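Local coordinates for protein UDP-galactopyranose mutase (Deinococcus radiodurans, PDB 3HDQ) that binds FAD and UDP-galactopyranose and probably interconverts the pyranose and furanose forms of UDP-galactose, at residues V43-L48 against N228-P233; N130-L135 against Y172-R177; E154-S159 against V163-G168. All coordinates share one frame; numbering follows the deposited sequence.

Contact 1: V43-L48 against N228-P233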
loop_
_atom_site.group_PDB
_atom_site.type_symbol
_atom_site.label_atom_id
_atom_site.label_comp_id
_atom_site.label_asym_id
_atom_site.label_seq_id
_atom_site.Cartn_x
_atom_site.Cartn_y
_atom_site.Cartn_z
ATOM N N VAL A 43 -8.418 13.235 -8.463
ATOM C CA VAL A 43 -8.860 13.520 -9.819
ATOM C C VAL A 43 -8.302 14.870 -10.248
ATOM O O VAL A 43 -7.818 15.020 -11.363
ATOM C CB VAL A 43 -10.393 13.531 -9.944
ATOM C CG1 VAL A 43 -10.810 14.121 -11.300
ATOM C CG2 VAL A 43 -10.949 12.129 -9.793
ATOM N N LEU A 44 -8.359 15.855 -9.355
ATOM C CA LEU A 44 -7.796 17.168 -9.669
ATOM C C LEU A 44 -6.257 17.136 -9.745
ATOM O O LEU A 44 -5.647 17.823 -10.566
ATOM C CB LEU A 44 -8.307 18.230 -8.697
ATOM C CG LEU A 44 -9.691 18.772 -9.079
ATOM C CD1 LEU A 44 -10.456 19.303 -7.872
ATOM C CD2 LEU A 44 -9.557 19.856 -10.166
ATOM N N ALA A 45 -5.634 16.305 -8.920
ATOM C CA ALA A 45 -4.187 16.148 -9.011
ATOM C C ALA A 45 -3.810 15.562 -10.368
ATOM O O ALA A 45 -2.855 16.005 -11.003
ATOM C CB ALA A 45 -3.664 15.280 -7.882
ATOM N N GLU A 46 -4.570 14.572 -10.821
ATOM C CA GLU A 46 -4.273 13.924 -12.101
ATOM C C GLU A 46 -4.477 14.869 -13.288
ATOM O O GLU A 46 -3.617 14.966 -14.167
ATOM C CB GLU A 46 -5.111 12.647 -12.275
ATOM C CG GLU A 46 -4.772 11.840 -13.529
ATOM C CD GLU A 46 -5.511 12.332 -14.766
ATOM O OE1 GLU A 46 -6.692 12.729 -14.648
ATOM O OE2 GLU A 46 -4.914 12.316 -15.859
ATOM N N ARG A 47 -5.625 15.550 -13.311
ATOM C CA ARG A 47 -5.942 16.497 -14.376
ATOM C C ARG A 47 -4.937 17.647 -14.434
ATOM O O ARG A 47 -4.400 17.938 -15.489
ATOM C CB ARG A 47 -7.358 17.050 -14.214
ATOM C CG ARG A 47 -8.463 16.012 -14.420
ATOM C CD ARG A 47 -8.631 15.642 -15.899
ATOM N NE ARG A 47 -7.537 14.798 -16.367
ATOM C CZ ARG A 47 -7.106 14.756 -17.622
ATOM N NH1 ARG A 47 -6.098 13.957 -17.954
ATOM N NH2 ARG A 47 -7.676 15.524 -18.539
ATOM N N LEU A 48 -4.691 18.298 -13.302
ATOM C CA LEU A 48 -3.762 19.422 -13.277
ATOM C C LEU A 48 -2.353 18.956 -13.699
ATOM O O LEU A 48 -1.653 19.646 -14.445
ATOM C CB LEU A 48 -3.728 20.085 -11.894
ATOM C CG LEU A 48 -4.669 21.216 -11.423
ATOM C CD1 LEU A 48 -5.141 22.139 -12.548
ATOM C CD2 LEU A 48 -5.839 20.731 -10.575
ATOM N N ASN A 228 -2.302 4.537 -9.834
ATOM C CA ASN A 228 -2.190 4.944 -11.238
ATOM C C ASN A 228 -2.553 6.427 -11.459
ATOM O O ASN A 228 -1.905 7.127 -12.244
ATOM C CB ASN A 228 -3.051 4.049 -12.148
ATOM C CG ASN A 228 -2.566 2.593 -12.194
ATOM O OD1 ASN A 228 -1.374 2.300 -12.013
ATOM N ND2 ASN A 228 -3.497 1.677 -12.444
ATOM N N MET A 229 -3.584 6.902 -10.760
ATOM C CA MET A 229 -4.029 8.295 -10.882
ATOM C C MET A 229 -2.976 9.308 -10.408
ATOM O O MET A 229 -2.873 10.415 -10.936
ATOM C CB MET A 229 -5.321 8.502 -10.091
ATOM C CG MET A 229 -6.544 8.821 -10.926
ATOM S SD MET A 229 -8.056 8.878 -9.921
ATOM C CE MET A 229 -8.327 7.139 -9.783
ATOM N N LEU A 230 -2.198 8.919 -9.408
ATOM C CA LEU A 230 -1.223 9.826 -8.808
ATOM C C LEU A 230 0.204 9.530 -9.277
ATOM O O LEU A 230 1.165 9.986 -8.665
ATOM C CB LEU A 230 -1.303 9.738 -7.279
ATOM C CG LEU A 230 -2.682 9.955 -6.642
ATOM C CD1 LEU A 230 -2.601 9.834 -5.125
ATOM C CD2 LEU A 230 -3.225 11.304 -7.031
ATOM N N SER A 231 0.340 8.782 -10.368
ATOM C CA SER A 231 1.657 8.318 -10.809
ATOM C C SER A 231 2.498 9.351 -11.563
ATOM O O SER A 231 3.720 9.207 -11.642
ATOM C CB SER A 231 1.527 7.051 -11.667
ATOM O OG SER A 231 0.823 7.339 -12.858
ATOM N N SER A 232 1.851 10.360 -12.140
ATOM C CA SER A 232 2.559 11.378 -12.917
ATOM C C SER A 232 3.781 11.934 -12.181
ATOM O O SER A 232 3.753 12.118 -10.964
ATOM C CB SER A 232 1.629 12.536 -13.287
ATOM O OG SER A 232 2.378 13.675 -13.697
ATOM N N PRO A 233 4.856 12.206 -12.927
ATOM C CA PRO A 233 6.054 12.889 -12.411
ATOM C C PRO A 233 5.750 14.254 -11.775
ATOM O O PRO A 233 6.475 14.661 -10.878
ATOM C CB PRO A 233 6.922 13.070 -13.657
ATOM C CG PRO A 233 6.478 11.997 -14.588
ATOM C CD PRO A 233 5.011 11.787 -14.327
#

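Contact 2: N130-L135 against Y172-R177. With GDU (galactose-uridine-5'-diphosphate), chain K.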
loop_
_atom_site.group_PDB
_atom_site.type_symbol
_atom_site.label_atom_id
_atom_site.label_comp_id
_atom_site.label_asym_id
_atom_site.label_seq_id
_atom_site.Cartn_x
_atom_site.Cartn_y
_atom_site.Cartn_z
ATOM N N ASN A 130 -44.943 -8.843 -1.196
ATOM C CA ASN A 130 -45.515 -10.175 -1.182
ATOM C C ASN A 130 -44.953 -11.024 -0.042
ATOM O O ASN A 130 -45.700 -11.645 0.697
ATOM C CB ASN A 130 -45.334 -10.857 -2.544
ATOM C CG ASN A 130 -46.309 -10.321 -3.598
ATOM O OD1 ASN A 130 -47.345 -9.742 -3.261
ATOM N ND2 ASN A 130 -45.980 -10.515 -4.872
ATOM N N ARG A 131 -43.638 -11.024 0.127
ATOM C CA ARG A 131 -43.035 -11.891 1.118
ATOM C C ARG A 131 -43.345 -11.447 2.539
ATOM O O ARG A 131 -43.512 -12.285 3.436
ATOM C CB ARG A 131 -41.521 -12.040 0.885
ATOM C CG ARG A 131 -41.163 -12.822 -0.389
ATOM C CD ARG A 131 -39.653 -12.948 -0.583
ATOM N NE ARG A 131 -39.042 -13.613 0.566
ATOM C CZ ARG A 131 -37.759 -13.526 0.908
ATOM N NH1 ARG A 131 -36.904 -12.793 0.188
ATOM N NH2 ARG A 131 -37.328 -14.175 1.983
ATOM N N LEU A 132 -43.432 -10.136 2.745
ATOM C CA LEU A 132 -43.640 -9.595 4.082
ATOM C C LEU A 132 -45.043 -9.898 4.601
ATOM O O LEU A 132 -45.206 -10.300 5.753
ATOM C CB LEU A 132 -43.383 -8.078 4.117
ATOM C CG LEU A 132 -43.497 -7.434 5.511
ATOM C CD1 LEU A 132 -42.381 -7.923 6.420
ATOM C CD2 LEU A 132 -43.483 -5.916 5.439
ATOM N N TYR A 133 -46.051 -9.706 3.752
ATOM C CA TYR A 133 -47.451 -9.807 4.181
ATOM C C TYR A 133 -48.133 -11.105 3.738
ATOM O O TYR A 133 -49.301 -11.344 4.057
ATOM C CB TYR A 133 -48.261 -8.628 3.644
ATOM C CG TYR A 133 -47.837 -7.268 4.149
ATOM C CD1 TYR A 133 -47.784 -6.994 5.517
ATOM C CD2 TYR A 133 -47.523 -6.241 3.261
ATOM C CE1 TYR A 133 -47.399 -5.740 5.990
ATOM C CE2 TYR A 133 -47.139 -4.981 3.730
ATOM C CZ TYR A 133 -47.084 -4.743 5.090
ATOM O OH TYR A 133 -46.723 -3.510 5.558
ATOM N N GLY A 134 -47.405 -11.934 2.994
ATOM C CA GLY A 134 -47.965 -13.153 2.438
ATOM C C GLY A 134 -48.949 -12.902 1.303
ATOM O O GLY A 134 -49.917 -13.644 1.146
ATOM N N LEU A 135 -48.710 -11.860 0.508
ATOM C CA LEU A 135 -49.609 -11.527 -0.601
ATOM C C LEU A 135 -49.157 -12.152 -1.917
ATOM O O LEU A 135 -48.101 -12.774 -1.990
ATOM C CB LEU A 135 -49.730 -10.008 -0.781
ATOM C CG LEU A 135 -50.267 -9.177 0.385
ATOM C CD1 LEU A 135 -50.039 -7.684 0.144
ATOM C CD2 LEU A 135 -51.740 -9.456 0.631
ATOM N N TYR A 172 -42.876 2.190 6.149
ATOM C CA TYR A 172 -41.998 3.218 6.681
ATOM C C TYR A 172 -41.435 2.824 8.043
ATOM O O TYR A 172 -40.241 2.978 8.294
ATOM C CB TYR A 172 -42.752 4.552 6.783
ATOM C CG TYR A 172 -42.052 5.609 7.609
ATOM C CD1 TYR A 172 -41.038 6.380 7.063
ATOM C CD2 TYR A 172 -42.419 5.845 8.932
ATOM C CE1 TYR A 172 -40.396 7.357 7.811
ATOM C CE2 TYR A 172 -41.786 6.820 9.685
ATOM C CZ TYR A 172 -40.772 7.570 9.116
ATOM O OH TYR A 172 -40.130 8.541 9.842
ATOM N N ASN A 173 -42.289 2.328 8.932
ATOM C CA ASN A 173 -41.822 1.948 10.264
ATOM C C ASN A 173 -40.913 0.724 10.207
ATOM O O ASN A 173 -40.019 0.562 11.045
ATOM C CB ASN A 173 -42.985 1.654 11.213
ATOM C CG ASN A 173 -43.816 2.891 11.547
ATOM O OD1 ASN A 173 -43.357 4.028 11.441
ATOM N ND2 ASN A 173 -45.050 2.660 11.960
ATOM N N LYS A 174 -41.143 -0.131 9.215
ATOM C CA LYS A 174 -40.427 -1.399 9.136
ATOM C C LYS A 174 -39.052 -1.329 8.471
ATOM O O LYS A 174 -38.145 -2.057 8.868
ATOM C CB LYS A 174 -41.308 -2.478 8.495
ATOM C CG LYS A 174 -42.008 -3.310 9.544
ATOM C CD LYS A 174 -43.247 -4.012 9.044
ATOM C CE LYS A 174 -43.932 -4.720 10.222
ATOM N NZ LYS A 174 -45.416 -4.774 10.068
ATOM N N PHE A 175 -38.902 -0.446 7.485
ATOM C CA PHE A 175 -37.663 -0.358 6.714
ATOM C C PHE A 175 -36.869 0.948 6.924
ATOM O O PHE A 175 -35.642 0.940 6.842
ATOM C CB PHE A 175 -37.947 -0.566 5.215
ATOM C CG PHE A 175 -38.371 -1.970 4.867
ATOM C CD1 PHE A 175 -39.692 -2.366 4.998
ATOM C CD2 PHE A 175 -37.443 -2.896 4.408
ATOM C CE1 PHE A 175 -40.076 -3.658 4.691
ATOM C CE2 PHE A 175 -37.827 -4.193 4.100
ATOM C CZ PHE A 175 -39.140 -4.574 4.246
ATOM N N PHE A 176 -37.560 2.060 7.187
ATOM C CA PHE A 176 -36.897 3.369 7.219
ATOM C C PHE A 176 -36.734 4.049 8.579
ATOM O O PHE A 176 -35.639 4.525 8.899
ATOM C CB PHE A 176 -37.552 4.334 6.232
ATOM C CG PHE A 176 -37.251 4.009 4.810
ATOM C CD1 PHE A 176 -36.137 4.544 4.192
ATOM C CD2 PHE A 176 -38.060 3.139 4.103
ATOM C CE1 PHE A 176 -35.854 4.235 2.887
ATOM C CE2 PHE A 176 -37.778 2.821 2.797
ATOM C CZ PHE A 176 -36.676 3.366 2.188
ATOM N N ARG A 177 -37.806 4.113 9.366
ATOM C CA ARG A 177 -37.756 4.859 10.618
ATOM C C ARG A 177 -36.617 4.408 11.523
ATOM O O ARG A 177 -35.767 5.216 11.904
ATOM C CB ARG A 177 -39.078 4.795 11.377
ATOM C CG ARG A 177 -39.104 5.737 12.585
ATOM C CD ARG A 177 -40.428 5.712 13.319
ATOM N NE ARG A 177 -40.799 4.355 13.709
ATOM C CZ ARG A 177 -41.627 4.066 14.710
ATOM N NH1 ARG A 177 -42.166 5.045 15.434
ATOM N NH2 ARG A 177 -41.908 2.800 14.997
HETATM N N1 GDU K . -32.319 3.860 4.578
HETATM C C2 GDU K . -33.011 3.141 5.333
HETATM N N3 GDU K . -33.195 1.904 5.517
HETATM C C4 GDU K . -32.451 1.135 4.704
HETATM C C5 GDU K . -31.559 1.813 3.734
HETATM C C6 GDU K . -31.525 3.160 3.717
HETATM O O2 GDU K . -33.790 3.920 6.230
HETATM O O4 GDU K . -32.487 -0.092 4.780
HETATM C C1D GDU K . -32.297 5.294 4.619
HETATM C C2D GDU K . -31.419 5.984 5.690
HETATM O O2D GDU K . -31.904 7.273 6.046
HETATM C C3D GDU K . -30.092 6.048 4.962
HETATM C C4D GDU K . -30.590 6.553 3.609
HETATM O O4D GDU K . -31.846 5.902 3.394
HETATM O O3D GDU K . -29.189 6.939 5.610
HETATM C C5D GDU K . -29.584 6.532 2.468
HETATM O O5D GDU K . -29.286 5.135 2.293
HETATM P PA GDU K . -27.861 4.621 1.788
HETATM O O1A GDU K . -28.000 3.185 1.414
HETATM O O2A GDU K . -27.498 5.398 0.591
HETATM O O3A GDU K . -26.795 4.697 2.962
HETATM P PB GDU K . -25.243 4.860 2.699
HETATM O O1B GDU K . -24.718 4.911 4.085
HETATM O O2B GDU K . -24.801 6.103 2.020
HETATM O O3B GDU K . -24.567 3.577 2.008
HETATM C "C1'" GDU K . -23.322 3.368 1.313
HETATM C "C2'" GDU K . -23.499 3.772 -0.166
HETATM C "C3'" GDU K . -24.799 3.083 -0.641
HETATM C "C4'" GDU K . -24.533 1.548 -0.684
HETATM C "C5'" GDU K . -23.986 1.102 0.701
HETATM C "C6'" GDU K . -23.410 -0.342 0.706
HETATM O "O2'" GDU K . -23.505 5.203 -0.329
HETATM O "O3'" GDU K . -25.174 3.623 -1.929
HETATM O "O4'" GDU K . -23.581 1.291 -1.737
HETATM O "O5'" GDU K . -23.026 1.951 1.391
HETATM O "O6'" GDU K . -24.346 -1.314 1.230
#

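Contact 3: E154-S159 against V163-G168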
loop_
_atom_site.group_PDB
_atom_site.type_symbol
_atom_site.label_atom_id
_atom_site.label_comp_id
_atom_site.label_asym_id
_atom_site.label_seq_id
_atom_site.Cartn_x
_atom_site.Cartn_y
_atom_site.Cartn_z
ATOM N N GLU A 154 -48.950 17.560 1.451
ATOM C CA GLU A 154 -49.157 18.556 0.438
ATOM C C GLU A 154 -47.858 19.019 -0.169
ATOM O O GLU A 154 -47.781 19.364 -1.327
ATOM C CB GLU A 154 -49.942 19.685 1.043
ATOM C CG GLU A 154 -51.440 19.371 1.107
ATOM C CD GLU A 154 -52.286 20.528 0.637
ATOM O OE1 GLU A 154 -51.699 21.435 -0.003
ATOM O OE2 GLU A 154 -53.508 20.539 0.919
ATOM N N GLN A 155 -46.823 18.953 0.640
ATOM C CA GLN A 155 -45.493 19.319 0.240
ATOM C C GLN A 155 -44.529 18.397 0.893
ATOM O O GLN A 155 -44.447 18.366 2.079
ATOM C CB GLN A 155 -45.190 20.716 0.747
ATOM C CG GLN A 155 -45.212 21.762 -0.319
ATOM C CD GLN A 155 -43.848 22.079 -0.837
ATOM O OE1 GLN A 155 -43.197 22.991 -0.357
ATOM N NE2 GLN A 155 -43.407 21.335 -1.834
ATOM N N VAL A 156 -43.773 17.665 0.107
ATOM C CA VAL A 156 -42.739 16.800 0.651
ATOM C C VAL A 156 -41.476 17.590 0.961
ATOM O O VAL A 156 -40.923 18.253 0.088
ATOM C CB VAL A 156 -42.405 15.673 -0.343
ATOM C CG1 VAL A 156 -41.352 14.741 0.235
ATOM C CG2 VAL A 156 -43.676 14.902 -0.717
ATOM N N ARG A 157 -41.023 17.518 2.208
ATOM C CA ARG A 157 -39.820 18.231 2.627
ATOM C C ARG A 157 -38.913 17.310 3.420
ATOM O O ARG A 157 -37.694 17.419 3.373
ATOM C CB ARG A 157 -40.174 19.394 3.553
ATOM C CG ARG A 157 -41.609 19.858 3.508
ATOM C CD ARG A 157 -41.891 20.787 4.688
ATOM N NE ARG A 157 -42.585 22.012 4.289
ATOM C CZ ARG A 157 -42.377 22.660 3.145
ATOM N NH1 ARG A 157 -41.475 22.223 2.272
ATOM N NH2 ARG A 157 -43.064 23.763 2.876
ATOM N N THR A 158 -39.547 16.423 4.169
ATOM C CA THR A 158 -38.908 15.595 5.173
ATOM C C THR A 158 -38.581 14.200 4.631
ATOM O O THR A 158 -39.190 13.754 3.657
ATOM C CB THR A 158 -39.854 15.494 6.383
ATOM O OG1 THR A 158 -39.652 16.633 7.229
ATOM C CG2 THR A 158 -39.593 14.277 7.184
ATOM N N SER A 159 -37.608 13.526 5.245
ATOM C CA SER A 159 -37.326 12.138 4.898
ATOM C C SER A 159 -38.492 11.227 5.285
ATOM O O SER A 159 -38.702 10.191 4.662
ATOM C CB SER A 159 -36.015 11.653 5.530
ATOM O OG SER A 159 -34.925 11.871 4.653
ATOM N N VAL A 163 -41.160 8.974 2.165
ATOM C CA VAL A 163 -41.464 7.558 2.284
ATOM C C VAL A 163 -42.943 7.314 2.572
ATOM O O VAL A 163 -43.614 6.587 1.847
ATOM C CB VAL A 163 -40.597 6.908 3.381
ATOM C CG1 VAL A 163 -41.017 5.453 3.621
ATOM C CG2 VAL A 163 -39.123 7.016 2.996
ATOM N N VAL A 164 -43.448 7.939 3.626
ATOM C CA VAL A 164 -44.821 7.709 4.060
ATOM C C VAL A 164 -45.848 8.080 2.972
ATOM O O VAL A 164 -46.943 7.545 2.936
ATOM C CB VAL A 164 -45.094 8.430 5.401
ATOM C CG1 VAL A 164 -45.489 9.900 5.179
ATOM C CG2 VAL A 164 -46.139 7.693 6.193
ATOM N N SER A 165 -45.469 8.967 2.064
ATOM C CA SER A 165 -46.362 9.398 0.989
ATOM C C SER A 165 -46.325 8.473 -0.225
ATOM O O SER A 165 -47.080 8.663 -1.186
ATOM C CB SER A 165 -46.020 10.831 0.550
ATOM O OG SER A 165 -44.801 10.872 -0.167
ATOM N N LYS A 166 -45.441 7.480 -0.183
ATOM C CA LYS A 166 -45.306 6.539 -1.293
ATOM C C LYS A 166 -45.685 5.107 -0.926
ATOM O O LYS A 166 -46.319 4.408 -1.725
ATOM C CB LYS A 166 -43.890 6.589 -1.878
ATOM C CG LYS A 166 -43.557 7.924 -2.516
ATOM C CD LYS A 166 -42.186 7.932 -3.165
ATOM C CE LYS A 166 -41.827 9.356 -3.581
ATOM N NZ LYS A 166 -40.538 9.421 -4.313
ATOM N N VAL A 167 -45.303 4.672 0.271
ATOM C CA VAL A 167 -45.559 3.294 0.693
ATOM C C VAL A 167 -46.245 3.199 2.047
ATOM O O VAL A 167 -46.411 2.106 2.591
ATOM C CB VAL A 167 -44.259 2.469 0.763
ATOM C CG1 VAL A 167 -43.627 2.359 -0.610
ATOM C CG2 VAL A 167 -43.294 3.079 1.781
ATOM N N GLY A 168 -46.630 4.342 2.604
ATOM C CA GLY A 168 -47.417 4.345 3.817
ATOM C C GLY A 168 -46.625 4.158 5.090
ATOM O O GLY A 168 -45.406 4.037 5.083
#

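Contact 1: V43-L48 against N228-P233
Glu46 meets Met229 through the aliphatic base of its side chain: CB lies 3.4 Å from the carbonyl O of Met229 and CG lies 3.5 Å from the same oxygen, a van der Waals approach at the closest passage of the two backbones. Flanking it are two looser apolar pairs, Ala45 CB with Leu230 CD2 at 4.1 Å and Val43 CG2 with the Met229 sulfur SD at 4.4 Å. Leu230, just past helix 222-229, brings only the end of its side chain back toward helix 39-50.

Glu46 CG stands anti to the backbone N (chi1 -175°), and the chain then bends at chi2 (-85°), carrying the carboxylate away from Met229. Arg47 grips the Glu46 carboxylate side-on, NE to Glu46 OE1 at 2.8 Å; NH1 reaches Glu46 OE2 at 2.9 Å, nearly straight (177°). Tyr97 bonds to OE1 and Arg100 forms a salt bridge with OE2, while Phe101 packs on both Glu46 and Met229.

Helix 39-50 follows the glycine-rich turn of the Rossmann-like FAD-binding fold, and helix 222-229 leads into 235-239, an outermost strand of its parallel sheet, so two helices of that fold pack here. Between the segments the contact is purely van der Waals; the buried carboxylate is answered elsewhere, by two guanidinium groups and a phenol, which would probably keep it ionised.

Contact 2: N130-L135 against Y172-R177
The uridine end of the substrate pocket is backed by this contact, in which Leu132 of helix 126-133 meets Lys174 and Phe175 of helix 159-184. One methyl does the touching: Leu132 CD2 lies 4.1 Å from Lys174 CD and 4.2 Å from Phe175 CE1, reaching the phenyl ring at its edge, near the ring plane. With CG anti to the backbone N (chi1 -177°), the leucine points across the gap between helices whose nearest CA atoms are still 10.2 Å apart. The same CD2 also sits 3.8 Å above one face of the Tyr133 ring, offset toward its rim. Lys174 offers only its aliphatic chain to Leu132; its NZ forms a salt bridge with Asp170 OD1, an atom that Tyr133 OH also hydrogen-bonds.

On the substrate side, backbone and side chain divide the work. Phe175 O accepts N3-H of the uracil at 2.9 Å (154°), so the residue that packs on Leu132 also reads the base. Phe176 CD1 comes within 3.2 Å of the uracil O2. The helix widens here into a pi-type turn, evident from Arg177 N bonding to Tyr172 O at 2.9 Å, with Phe176 N sharing that acceptor. An alanine in place of Phe176 would remove the ring beside O2 and C2 and would probably leave that part of the uracil less firmly positioned.

Beneath the contact runs the edge of the mixed sheet: Leu132 rests on Val115 and Leu120, and Phe175 on Ala113, Val115 and Ile122. Helix 126-133, strands 111-115 and 118-122 and helix 159-184 thus meet around Leu132 and Phe175; Leu171 of the long helix also touches Leu132 and Tyr133.

Contact 3: E154-S159 against V163-G168
Val163 turns one methyl onto the backbone of Ser159, CG2 standing 3.6 Å from the carbonyl O of Ser159 one helical turn earlier. Its CG1 is anti to the backbone N (chi1 174°), which leaves CG2 beside that nitrogen. Val156 CB and Ser165 CB both point toward the other segment, and Ser165 chi1 of 72° places OG 4.2 Å from Val156 CG2; the hydrogen-bonding partner of this hydroxyl is Asp161 O.

Arg157 folds its guanidinium back over Gln155, Gln155 CB lying 4.1 Å from the guanidinium plane, over its centre; NH1 and NH2 make only weak bonds to Gln155 OE1. Asp161 OD2 accepts from the backbone N of both Arg157 and Thr158, which ties the loop to the helix's first turn.

Segment 154-159 ends the connection from helix 139-149, folded back against the first turns of helix 159-184. The loop past the far end of that helix bonds to this segment: Arg157 and Ser159 by their backbones to Ala193 and Leu191, Ser159 OG to Asp192 O, Ser159 O to Thr196 OG1. On the same helix, Phe176 of the UDP-galactose site has its side chain about 4 Å from that of Val163, so this packing lies just behind the uridine pocket.

Overall arrangement
Contacts 2 and 3 share helix 159-184, with centres 16 Å apart, and they touch directly: Val163 CG1 packs 3.6 Å from Tyr172 CD1 and 3.8 Å from Phe176 CD2. Contact 1 lies 47 Å from contact 2 and 43 Å from contact 3, centre to centre. Along the sequence its segments enclose both others, and contact 3 falls between the two segments of contact 2. Contact 1 belongs to the FAD-binding Rossmann-like part; contact 2 carries Phe175 and Phe176 of the uridine site, and contact 3 packs behind it on the same helix. The contact near FAD and the two near the uridine site thus lie on opposite sides of the chain's centre.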